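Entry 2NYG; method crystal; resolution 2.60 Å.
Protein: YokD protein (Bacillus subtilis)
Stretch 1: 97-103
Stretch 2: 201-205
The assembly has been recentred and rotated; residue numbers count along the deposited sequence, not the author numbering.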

ATOM      1  N   SER A  97      19.543 -11.177   8.410  1.00 58.46           N
ATOM      2  CA  SER A  97      19.224  -9.780   8.238  1.00 57.58           C
ATOM      3  C   SER A  97      17.804  -9.494   7.786  1.00 57.96           C
ATOM      4  O   SER A  97      17.522  -8.393   7.317  1.00 57.51           O
ATOM      5  N   MET A  98      16.897 -10.451   7.930  1.00 56.15           N
ATOM      6  CA  MET A  98      15.528 -10.201   7.492  1.00 53.33           C
ATOM      7  C   MET A  98      14.751  -9.361   8.508  1.00 51.00           C
ATOM      8  O   MET A  98      14.582  -9.762   9.662  1.00 49.63           O
ATOM      9  N   PRO A  99      14.277  -8.172   8.094  1.00 48.94           N
ATOM     10  CA  PRO A  99      13.523  -7.336   9.033  1.00 46.79           C
ATOM     11  C   PRO A  99      12.394  -8.140   9.646  1.00 45.37           C
ATOM     12  O   PRO A  99      11.664  -8.830   8.938  1.00 45.95           O
ATOM     13  N   ALA A 100      12.272  -8.062  10.963  1.00 43.53           N
ATOM     14  CA  ALA A 100      11.220  -8.768  11.655  1.00 41.38           C
ATOM     15  C   ALA A 100       9.844  -8.253  11.220  1.00 41.25           C
ATOM     16  O   ALA A 100       9.701  -7.129  10.733  1.00 41.30           O
ATOM     17  N   TYR A 101       8.835  -9.094  11.404  1.00 39.56           N
ATOM     18  CA  TYR A 101       7.467  -8.757  11.054  1.00 39.09           C
ATOM     19  C   TYR A 101       6.868  -7.755  12.028  1.00 39.60           C
ATOM     20  O   TYR A 101       7.001  -7.901  13.232  1.00 41.58           O
ATOM     21  N   ASN A 102       6.187  -6.750  11.503  1.00 41.21           N
ATOM     22  CA  ASN A 102       5.552  -5.757  12.352  1.00 42.74           C
ATOM     23  C   ASN A 102       4.161  -5.479  11.784  1.00 42.64           C
ATOM     24  O   ASN A 102       4.036  -5.083  10.632  1.00 44.52           O
ATOM     25  N   SER A 103       3.121  -5.701  12.577  1.00 43.21           N
ATOM     26  CA  SER A 103       1.750  -5.468  12.125  1.00 44.08           C
ATOM     27  C   SER A 103       1.543  -4.078  11.532  1.00 42.88           C
ATOM     28  O   SER A 103       0.639  -3.866  10.730  1.00 43.43           O
ATOM     29  N   ALA A 201      10.499 -17.660  10.859  1.00 50.81           N
ATOM     30  CA  ALA A 201      10.257 -16.275  10.504  1.00 52.01           C
ATOM     31  C   ALA A 201      10.821 -15.283  11.503  1.00 51.52           C
ATOM     32  O   ALA A 201      11.018 -15.602  12.671  1.00 52.10           O
ATOM     33  N   PRO A 202      11.110 -14.060  11.035  1.00 51.69           N
ATOM     34  CA  PRO A 202      11.644 -12.975  11.857  1.00 53.13           C
ATOM     35  C   PRO A 202      10.524 -12.457  12.756  1.00 54.81           C
ATOM     36  O   PRO A 202       9.423 -12.184  12.295  1.00 54.64           O
ATOM     37  N   ILE A 203      10.791 -12.337  14.045  1.00 56.90           N
ATOM     38  CA  ILE A 203       9.777 -11.842  14.961  1.00 58.79           C
ATOM     39  C   ILE A 203      10.448 -11.001  16.031  1.00 60.31           C
ATOM     40  O   ILE A 203      11.670 -10.980  16.135  1.00 61.35           O
ATOM     41  N   ILE A 204       9.655 -10.294  16.822  1.00 61.94           N
ATOM     42  CA  ILE A 204      10.214  -9.480  17.884  1.00 62.83           C
ATOM     43  C   ILE A 204       9.733 -10.021  19.221  1.00 64.39           C
ATOM     44  O   ILE A 204       8.531 -10.056  19.496  1.00 63.84           O
ATOM     45  N   VAL A 205      10.679 -10.468  20.042  1.00 66.06           N
ATOM     46  CA  VAL A 205      10.349 -10.995  21.358  1.00 66.57           C
ATOM     47  C   VAL A 205      11.154 -10.256  22.414  1.00 66.66           C
ATOM     48  O   VAL A 205      12.375 -10.140  22.312  1.00 66.29           O
TER

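Residues at least 101 positions apart in the chain meet around a single proline: Pro202 accounts for the largest covered area of any residue here and touches Met98, Pro99, Ala100 and Tyr101, yet the one hydrogen bond across the contact uses backbone atoms alone. The CA-to-CB bond of Pro202 points toward stretch 1; its ring is puckered C-gamma exo. Met98 meets the ring, its CA-to-CB bond also directed toward the partner; chi1 and chi2, both t, extend the chain and bring Met98 SD to 3.4 Å from Pro202 CG, an apolar contact between two buried residues; chi3 is m. The CA-to-CB bond of Pro99 points away, and the residue's nearest atom is its carbonyl oxygen, Pro99 O 3.7 Å from Pro202 CB. The nearest CA pair is Ala100 and Pro202, 4.2 Å apart, and Ala100 CA lies 3.4 Å from Pro202 CB. The small methyl of Ala100 points sideways and has two apolar side-chain neighbours: Ala100 CB is 4.1 Å from Pro202 CB and 3.6 Å from Ile204 CG1. Just beyond, Tyr101 N donates to Pro202 O at 3.3 Å, with a nearly straight N-H...O angle of 169°, tying the loop to the residue that fills the apolar contact. The Tyr101 side chain (chi1 t) sets out sideways and its end leads away, where OH is hydrogen-bonded elsewhere in the structure. Ile203 points away from stretch 1 (chi1 m, chi2 t) and contributes its carbonyl instead, Ile203 O lying 3.8 Å from Ala100 CB. Ile204, with the same rotamer, starts sideways but its end comes nearer, leaving Ile204 CD1 4.4 Å from Asn102 ND2, a loose contact at an exposed margin. Asn102 (chi1 t) makes no hydrogen bond to stretch 2; its OD1 is hydrogen-bonded to a residue just outside one of the stretches.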

ATOM      1  CB  SER A  97      20.198  -9.177   7.235  1.00 57.23           C
ATOM      2  OG  SER A  97      20.162  -9.903   6.019  1.00 57.26           O
ATOM      3  CB  MET A  98      14.807 -11.523   7.247  1.00 53.96           C
ATOM      4  CG  MET A  98      13.440 -11.373   6.644  1.00 54.80           C
ATOM      5  SD  MET A  98      12.719 -12.976   6.313  1.00 57.41           S
ATOM      6  CE  MET A  98      13.646 -13.484   4.899  1.00 56.44           C
ATOM      7  CB  PRO A  99      12.997  -6.210   8.151  1.00 46.33           C
ATOM      8  CG  PRO A  99      14.098  -6.040   7.154  1.00 46.60           C
ATOM      9  CD  PRO A  99      14.452  -7.482   6.802  1.00 48.57           C
ATOM     10  CB  ALA A 100      11.389  -8.598  13.138  1.00 39.97           C
ATOM     11  CB  TYR A 101       6.600 -10.015  11.066  1.00 35.88           C
ATOM     12  CG  TYR A 101       5.120  -9.725  10.991  1.00 30.99           C
ATOM     13  CD1 TYR A 101       4.541  -9.326   9.791  1.00 26.88           C
ATOM     14  CD2 TYR A 101       4.311  -9.804  12.132  1.00 26.71           C
ATOM     15  CE1 TYR A 101       3.195  -9.009   9.711  1.00 28.16           C
ATOM     16  CE2 TYR A 101       2.958  -9.488  12.075  1.00 26.93           C
ATOM     17  CZ  TYR A 101       2.400  -9.086  10.852  1.00 29.35           C
ATOM     18  OH  TYR A 101       1.073  -8.734  10.755  1.00 28.02           O
ATOM     19  CB  ASN A 102       6.404  -4.483  12.372  1.00 44.00           C
ATOM     20  CG  ASN A 102       5.943  -3.489  13.410  1.00 45.25           C
ATOM     21  OD1 ASN A 102       4.849  -2.940  13.318  1.00 48.16           O
ATOM     22  ND2 ASN A 102       6.775  -3.258  14.413  1.00 46.79           N
ATOM     23  CB  SER A 103       0.769  -5.611  13.286  1.00 45.64           C
ATOM     24  OG  SER A 103       1.014  -6.783  14.024  1.00 50.54           O
ATOM     25  CB  ALA A 201       8.757 -16.034  10.343  1.00 50.18           C
ATOM     26  CB  PRO A 202      12.064 -11.940  10.820  1.00 52.22           C
ATOM     27  CG  PRO A 202      12.420 -12.776   9.646  1.00 51.97           C
ATOM     28  CD  PRO A 202      11.287 -13.753   9.608  1.00 50.82           C
ATOM     29  CB  ILE A 203       9.049 -12.996  15.636  1.00 58.60           C
ATOM     30  CG1 ILE A 203       8.523 -13.960  14.586  1.00 59.10           C
ATOM     31  CG2 ILE A 203       7.891 -12.473  16.443  1.00 58.92           C
ATOM     32  CD1 ILE A 203       7.984 -15.227  15.188  1.00 62.89           C
ATOM     33  CB  ILE A 204       9.785  -8.013  17.750  1.00 62.26           C
ATOM     34  CG1 ILE A 204      10.176  -7.478  16.375  1.00 62.18           C
ATOM     35  CG2 ILE A 204      10.450  -7.184  18.826  1.00 62.79           C
ATOM     36  CD1 ILE A 204       9.670  -6.077  16.110  1.00 63.02           C
ATOM     37  CB  VAL A 205      10.665 -12.497  21.475  1.00 66.69           C
ATOM     38  CG1 VAL A 205      10.133 -13.016  22.794  1.00 66.84           C
ATOM     39  CG2 VAL A 205      10.052 -13.260  20.315  1.00 66.47           C
TER